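Local coordinates for protein Exo-beta-1,3-glucanase (Streptomyces sp. SirexAA-E, PDB 4PEY) that hydrolyses laminarin and laminarioligosaccharides as an exo-beta-1,3-glucanase, releasing glucose and laminaribiose as end products, at residues V93-G98 with T105-R110; L283-T288 with Q296-D301. The protein carries 1 engineered substitution. All blocks are in the same frame, centred on the assembly; numbering follows the deposited sequence.

Contact 1. Residues V93-G98 with T105-R110; sequences VTVDAG and TQNFWR. With BGC (beta-D-glucopyranose), chain C; BGC (beta-D-glucopyranose), chain B; BGC (beta-D-glucopyranose), chain D; BGC (beta-D-glucopyranose), chain E.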
# COMPACT_ATOMS: atom_id res chain seq x y z
N VAL A 93 7.54 7.29 -17.18
CA VAL A 93 6.83 7.72 -15.98
C VAL A 93 7.87 7.64 -14.86
O VAL A 93 8.22 6.55 -14.39
CB VAL A 93 5.59 6.85 -15.69
CG1 VAL A 93 5.00 7.20 -14.34
CG2 VAL A 93 4.54 7.06 -16.78
N THR A 94 8.39 8.79 -14.48
CA THR A 94 9.60 8.88 -13.67
C THR A 94 9.36 9.32 -12.24
O THR A 94 8.69 10.32 -12.00
CB THR A 94 10.59 9.87 -14.31
OG1 THR A 94 10.95 9.40 -15.62
CG2 THR A 94 11.85 10.06 -13.45
N VAL A 95 9.92 8.57 -11.29
CA VAL A 95 10.12 9.10 -9.94
C VAL A 95 11.61 9.02 -9.60
O VAL A 95 12.23 7.96 -9.72
CB VAL A 95 9.29 8.34 -8.88
CG1 VAL A 95 9.60 8.87 -7.48
CG2 VAL A 95 7.79 8.46 -9.16
N ASP A 96 12.17 10.16 -9.20
CA ASP A 96 13.57 10.23 -8.77
C ASP A 96 13.59 11.02 -7.46
O ASP A 96 12.53 11.41 -6.94
CB ASP A 96 14.46 10.87 -9.85
CG ASP A 96 15.95 10.50 -9.71
OD1 ASP A 96 16.36 9.89 -8.70
OD2 ASP A 96 16.72 10.86 -10.63
N ALA A 97 14.77 11.25 -6.91
CA ALA A 97 14.86 11.83 -5.57
C ALA A 97 15.67 13.12 -5.50
O ALA A 97 16.27 13.43 -4.47
CB ALA A 97 15.43 10.79 -4.61
N GLY A 98 15.66 13.90 -6.58
CA GLY A 98 16.42 15.14 -6.63
C GLY A 98 16.07 16.11 -5.51
O GLY A 98 16.95 16.77 -4.95
N THR A 105 13.74 7.89 0.40
CA THR A 105 12.93 7.33 1.49
C THR A 105 11.74 8.19 1.93
O THR A 105 11.04 7.82 2.87
CB THR A 105 13.78 7.03 2.76
OG1 THR A 105 14.35 8.24 3.28
CG2 THR A 105 14.87 6.01 2.46
N GLN A 106 11.50 9.32 1.26
CA GLN A 106 10.26 10.05 1.51
C GLN A 106 9.43 10.20 0.22
O GLN A 106 8.54 11.05 0.14
CB GLN A 106 10.55 11.41 2.17
CG GLN A 106 11.18 11.20 3.55
CD GLN A 106 11.44 12.46 4.36
OE1 GLN A 106 10.93 13.54 4.06
NE2 GLN A 106 12.22 12.30 5.43
N ASN A 107 9.70 9.35 -0.77
CA ASN A 107 8.95 9.39 -2.02
C ASN A 107 7.65 8.58 -1.90
O ASN A 107 7.56 7.44 -2.38
CB ASN A 107 9.81 8.88 -3.19
CG ASN A 107 10.80 9.94 -3.69
OD1 ASN A 107 10.79 11.08 -3.22
ND2 ASN A 107 11.66 9.56 -4.64
N PHE A 108 6.67 9.20 -1.25
CA PHE A 108 5.40 8.58 -0.87
C PHE A 108 4.22 9.04 -1.72
O PHE A 108 4.31 10.05 -2.42
CB PHE A 108 5.01 8.92 0.58
CG PHE A 108 6.09 8.68 1.60
CD1 PHE A 108 6.82 7.49 1.63
CD2 PHE A 108 6.34 9.64 2.58
CE1 PHE A 108 7.79 7.29 2.61
CE2 PHE A 108 7.29 9.43 3.57
CZ PHE A 108 8.02 8.25 3.59
N TRP A 109 3.10 8.33 -1.59
CA TRP A 109 1.76 8.78 -1.98
C TRP A 109 1.67 9.20 -3.44
O TRP A 109 1.38 10.36 -3.76
CB TRP A 109 1.27 9.93 -1.06
CG TRP A 109 1.23 9.56 0.42
CD1 TRP A 109 0.58 8.50 0.98
CD2 TRP A 109 1.89 10.24 1.50
NE1 TRP A 109 0.80 8.47 2.34
CE2 TRP A 109 1.60 9.54 2.68
CE3 TRP A 109 2.69 11.39 1.58
CZ2 TRP A 109 2.10 9.92 3.93
CZ3 TRP A 109 3.19 11.77 2.82
CH2 TRP A 109 2.89 11.04 3.98
N ARG A 110 1.90 8.25 -4.34
CA ARG A 110 1.74 8.51 -5.77
C ARG A 110 1.48 7.17 -6.44
O ARG A 110 1.61 6.13 -5.80
CB ARG A 110 2.98 9.21 -6.34
CG ARG A 110 4.28 8.41 -6.26
CD ARG A 110 5.50 9.34 -6.31
NE ARG A 110 5.65 10.06 -5.05
CZ ARG A 110 6.46 11.09 -4.85
NH1 ARG A 110 7.20 11.58 -5.85
NH2 ARG A 110 6.52 11.66 -3.65
C2 BGC C . 18.31 14.08 -9.74
C3 BGC C . 17.75 14.95 -10.85
C4 BGC C . 17.39 16.35 -10.33
C5 BGC C . 18.54 16.94 -9.53
C6 BGC C . 18.15 18.31 -8.93
C1 BGC C . 19.39 14.78 -8.93
O1 BGC C . 19.68 13.97 -7.81
O2 BGC C . 18.82 12.89 -10.31
O3 BGC C . 16.61 14.31 -11.38
O4 BGC C . 17.09 17.19 -11.43
O5 BGC C . 18.93 16.06 -8.49
O6 BGC C . 16.97 18.20 -8.16
C2 BGC B . 15.64 13.14 -13.28
C3 BGC B . 15.36 13.22 -14.78
C4 BGC B . 14.72 14.56 -15.11
C5 BGC B . 15.53 15.72 -14.54
C6 BGC B . 14.77 17.03 -14.75
C1 BGC B . 16.49 14.34 -12.87
O2 BGC B . 16.29 11.93 -12.97
O3 BGC B . 14.50 12.17 -15.15
O4 BGC B . 14.59 14.70 -16.51
O5 BGC B . 15.78 15.53 -13.16
O6 BGC B . 15.54 18.10 -14.25
C2 BGC D . 14.98 9.75 -15.45
C3 BGC D . 15.61 8.77 -16.42
C4 BGC D . 15.23 9.10 -17.87
C5 BGC D . 15.44 10.58 -18.16
C6 BGC D . 14.88 10.96 -19.53
C1 BGC D . 15.29 11.18 -15.89
O2 BGC D . 15.47 9.53 -14.13
O3 BGC D . 15.20 7.47 -16.09
O4 BGC D . 16.02 8.33 -18.76
O5 BGC D . 14.79 11.37 -17.20
O6 BGC D . 15.46 12.17 -19.96
C2 BGC E . 10.87 4.68 7.05
C3 BGC E . 9.74 5.66 6.76
C4 BGC E . 10.18 7.07 7.13
C5 BGC E . 11.45 7.42 6.38
C6 BGC E . 11.89 8.84 6.70
C1 BGC E . 12.21 5.17 6.48
O2 BGC E . 10.54 3.41 6.50
O3 BGC E . 8.61 5.31 7.53
O4 BGC E . 9.16 8.00 6.85
O5 BGC E . 12.46 6.53 6.79
O6 BGC E . 12.37 8.89 8.03
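Val95 to Ala97 and Asn107 to Arg110 run in nearly opposite directions, 158° apart, and their nearest CA atoms, those of Ala97 and Asn107, are 7.3 Å apart. Asn107 ND2 reaches across to Asp96 O at 3.1 Å, a weak, bent bond; its stronger acceptor is Ala127 O, while Trp99 NE1 bonds to Asn107 OD1, so both ends of the amide are held. Val95 slides past this amide, its CG1 3.6 Å from Asn107 ND2, and sets CG2 3.8 Å from Arg110 CD. With CG lodged between its backbone N and carbonyl carbon (chi1 63°), Arg110 folds back on its own segment: NE and NH2 both grip Phe108 O, each at 3.0 Å. NH2 lies on a lone pair, NE 56° above the carbonyl plane, and Asn107 CB sits over the guanidinium. NH1 turns to Ile71 O. A leucine here would probably leave Phe108 O and Ile71 O without these donors and let the turn around Asn107 shift. Asp96 faces the other way, into a glycan site: OD2 accepts hydrogen bonds from O2 of the chain B glucose at 2.6 Å and from O2 of the chain C glucose at 2.9 Å. The edge of the Phe108 ring meets O4 of the chain E glucose in a separate glycan pocket. The segments lie at the two ends of the connection from strand 87-94 to strand 110-113, and backbone bonds from Val95 to Arg125 and Ala127, and from Asn107 to Ser129, tie them to the end of strand 123-125 and the loop after it.

Contact 2. Residues L283-T288 with Q296-D301; sequences LHLLFT and QPIEID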
# COMPACT_ATOMS: atom_id res chain seq x y z
N LEU A 283 -25.67 3.47 -5.44
CA LEU A 283 -24.53 3.99 -6.19
C LEU A 283 -23.20 3.53 -5.61
O LEU A 283 -23.07 3.33 -4.40
CB LEU A 283 -24.56 5.52 -6.23
CG LEU A 283 -25.76 6.14 -6.95
CD1 LEU A 283 -25.74 7.64 -6.78
CD2 LEU A 283 -25.77 5.76 -8.43
N HIS A 284 -22.22 3.37 -6.49
CA HIS A 284 -20.84 3.19 -6.07
C HIS A 284 -20.24 4.56 -5.78
O HIS A 284 -20.91 5.58 -5.94
CB HIS A 284 -20.05 2.46 -7.15
CG HIS A 284 -20.65 1.13 -7.52
ND1 HIS A 284 -20.31 -0.04 -6.86
CD2 HIS A 284 -21.57 0.79 -8.44
CE1 HIS A 284 -20.99 -1.04 -7.38
NE2 HIS A 284 -21.77 -0.57 -8.33
N LEU A 285 -18.98 4.59 -5.34
CA LEU A 285 -18.32 5.84 -4.97
C LEU A 285 -17.05 6.05 -5.77
O LEU A 285 -16.19 5.18 -5.81
CB LEU A 285 -17.98 5.85 -3.47
CG LEU A 285 -19.17 5.78 -2.51
CD1 LEU A 285 -18.70 5.66 -1.07
CD2 LEU A 285 -20.09 6.99 -2.67
N LEU A 286 -16.94 7.21 -6.42
CA LEU A 286 -15.71 7.63 -7.08
C LEU A 286 -15.22 8.91 -6.43
O LEU A 286 -15.83 9.97 -6.62
CB LEU A 286 -15.94 7.86 -8.58
CG LEU A 286 -14.68 8.20 -9.39
CD1 LEU A 286 -13.76 6.98 -9.47
CD2 LEU A 286 -15.04 8.70 -10.78
N PHE A 287 -14.14 8.82 -5.65
CA PHE A 287 -13.60 10.00 -4.98
C PHE A 287 -12.63 10.72 -5.91
O PHE A 287 -11.53 10.23 -6.19
CB PHE A 287 -12.89 9.63 -3.66
CG PHE A 287 -13.82 9.14 -2.59
CD1 PHE A 287 -14.23 7.81 -2.56
CD2 PHE A 287 -14.27 10.00 -1.59
CE1 PHE A 287 -15.08 7.36 -1.56
CE2 PHE A 287 -15.12 9.55 -0.60
CZ PHE A 287 -15.52 8.23 -0.58
N THR A 288 -13.03 11.90 -6.38
CA THR A 288 -12.14 12.71 -7.20
C THR A 288 -11.03 13.27 -6.30
O THR A 288 -11.19 13.30 -5.07
CB THR A 288 -12.92 13.84 -7.91
OG1 THR A 288 -13.47 14.74 -6.95
CG2 THR A 288 -14.04 13.25 -8.76
N GLN A 296 -19.03 12.17 10.38
CA GLN A 296 -19.52 10.85 10.76
C GLN A 296 -18.89 9.83 9.82
O GLN A 296 -18.42 10.20 8.74
CB GLN A 296 -21.05 10.78 10.70
CG GLN A 296 -21.60 10.95 9.29
CD GLN A 296 -23.11 10.90 9.24
OE1 GLN A 296 -23.71 9.82 9.29
NE2 GLN A 296 -23.75 12.07 9.13
N PRO A 297 -18.87 8.55 10.22
CA PRO A 297 -18.23 7.57 9.33
C PRO A 297 -18.91 7.43 7.97
O PRO A 297 -20.14 7.52 7.86
CB PRO A 297 -18.36 6.25 10.10
CG PRO A 297 -18.49 6.66 11.53
CD PRO A 297 -19.25 7.95 11.51
N ILE A 298 -18.10 7.24 6.93
CA ILE A 298 -18.60 6.75 5.66
C ILE A 298 -18.95 5.29 5.86
O ILE A 298 -18.11 4.49 6.29
CB ILE A 298 -17.56 6.93 4.53
CG1 ILE A 298 -17.34 8.42 4.25
CG2 ILE A 298 -17.99 6.18 3.27
CD1 ILE A 298 -16.06 8.72 3.49
N GLU A 299 -20.20 4.94 5.57
CA GLU A 299 -20.69 3.58 5.79
C GLU A 299 -20.98 2.90 4.47
O GLU A 299 -21.80 3.36 3.68
CB GLU A 299 -21.94 3.60 6.67
CG GLU A 299 -21.69 4.25 8.02
CD GLU A 299 -22.75 3.93 9.04
OE1 GLU A 299 -23.76 3.29 8.67
OE2 GLU A 299 -22.57 4.32 10.21
N ILE A 300 -20.29 1.79 4.23
CA ILE A 300 -20.53 0.99 3.03
C ILE A 300 -21.12 -0.35 3.46
O ILE A 300 -20.39 -1.26 3.88
CB ILE A 300 -19.23 0.78 2.23
CG1 ILE A 300 -18.63 2.13 1.84
CG2 ILE A 300 -19.48 -0.08 0.99
CD1 ILE A 300 -17.30 2.02 1.13
N ASP A 301 -22.45 -0.46 3.38
CA ASP A 301 -23.15 -1.65 3.86
C ASP A 301 -24.02 -2.25 2.76
O ASP A 301 -25.12 -2.76 3.00
CB ASP A 301 -24.01 -1.33 5.09
CG ASP A 301 -24.38 -2.57 5.87
OD1 ASP A 301 -23.66 -3.58 5.75
OD2 ASP A 301 -25.40 -2.54 6.60
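The Phe287 ring meets Ile298 obliquely, neither squarely over a face nor at an edge, with ring atom CZ 4.1 Å from Ile298 CD1; beyond the two segments the same side chain also touches Val266 on the neighbouring strand 263-266. Such packing across the interior is that of a parallel beta-helix, here the second of the two tandem beta-helices of the GH55 fold. Strands 284-287 and 298-300 belong to different walls: their axes stay 10.2 Å apart, their directions differ by 139°, and no hydrogen bond joins them, so the apolar side chains do all the work. Phe287 and Ile298 approach from opposite directions, each with its CG or CG1 beside the backbone N, and Ile298 then extends (chi2 162°) to bring CD1 up to the ring. Helix 272-280 closes over this part of the interior, with Ile275 and Val279 on Leu285, while Asn276 of that helix bonds to Glu299 N and Pro297 O. Along the beta-helix axis the packing continues to Leu324 of strand 324-326, which touches both Ile298 and Ile300. Glu299, between these two isoleucines, points its CB away to the exposed side. Leu285 reaches strand 298-300 through one methyl, CD1, which lies 4.4 Å from Ile298 CG2 and 4.5 Å from Ile300 CD1.

Contacts 1 and 2 follow one another along the chain and belong to different beta-helices of the protein; their centres are 29 Å apart and their nearest atoms about 13 Å, so they do not touch. Contact 1 lies between two glycan sites. One holds the chain B, C and D glucoses; the other, at the substrate-binding residues, has Gln130, whose side chain is about 8 Å from that of Asn107, together with Trp402, Asp405, Glu436 and His437. There the inferred proton donor has been replaced by the engineered Ala458. Contact 2 lies away from these sites, and is internal packing beneath helix 272-280.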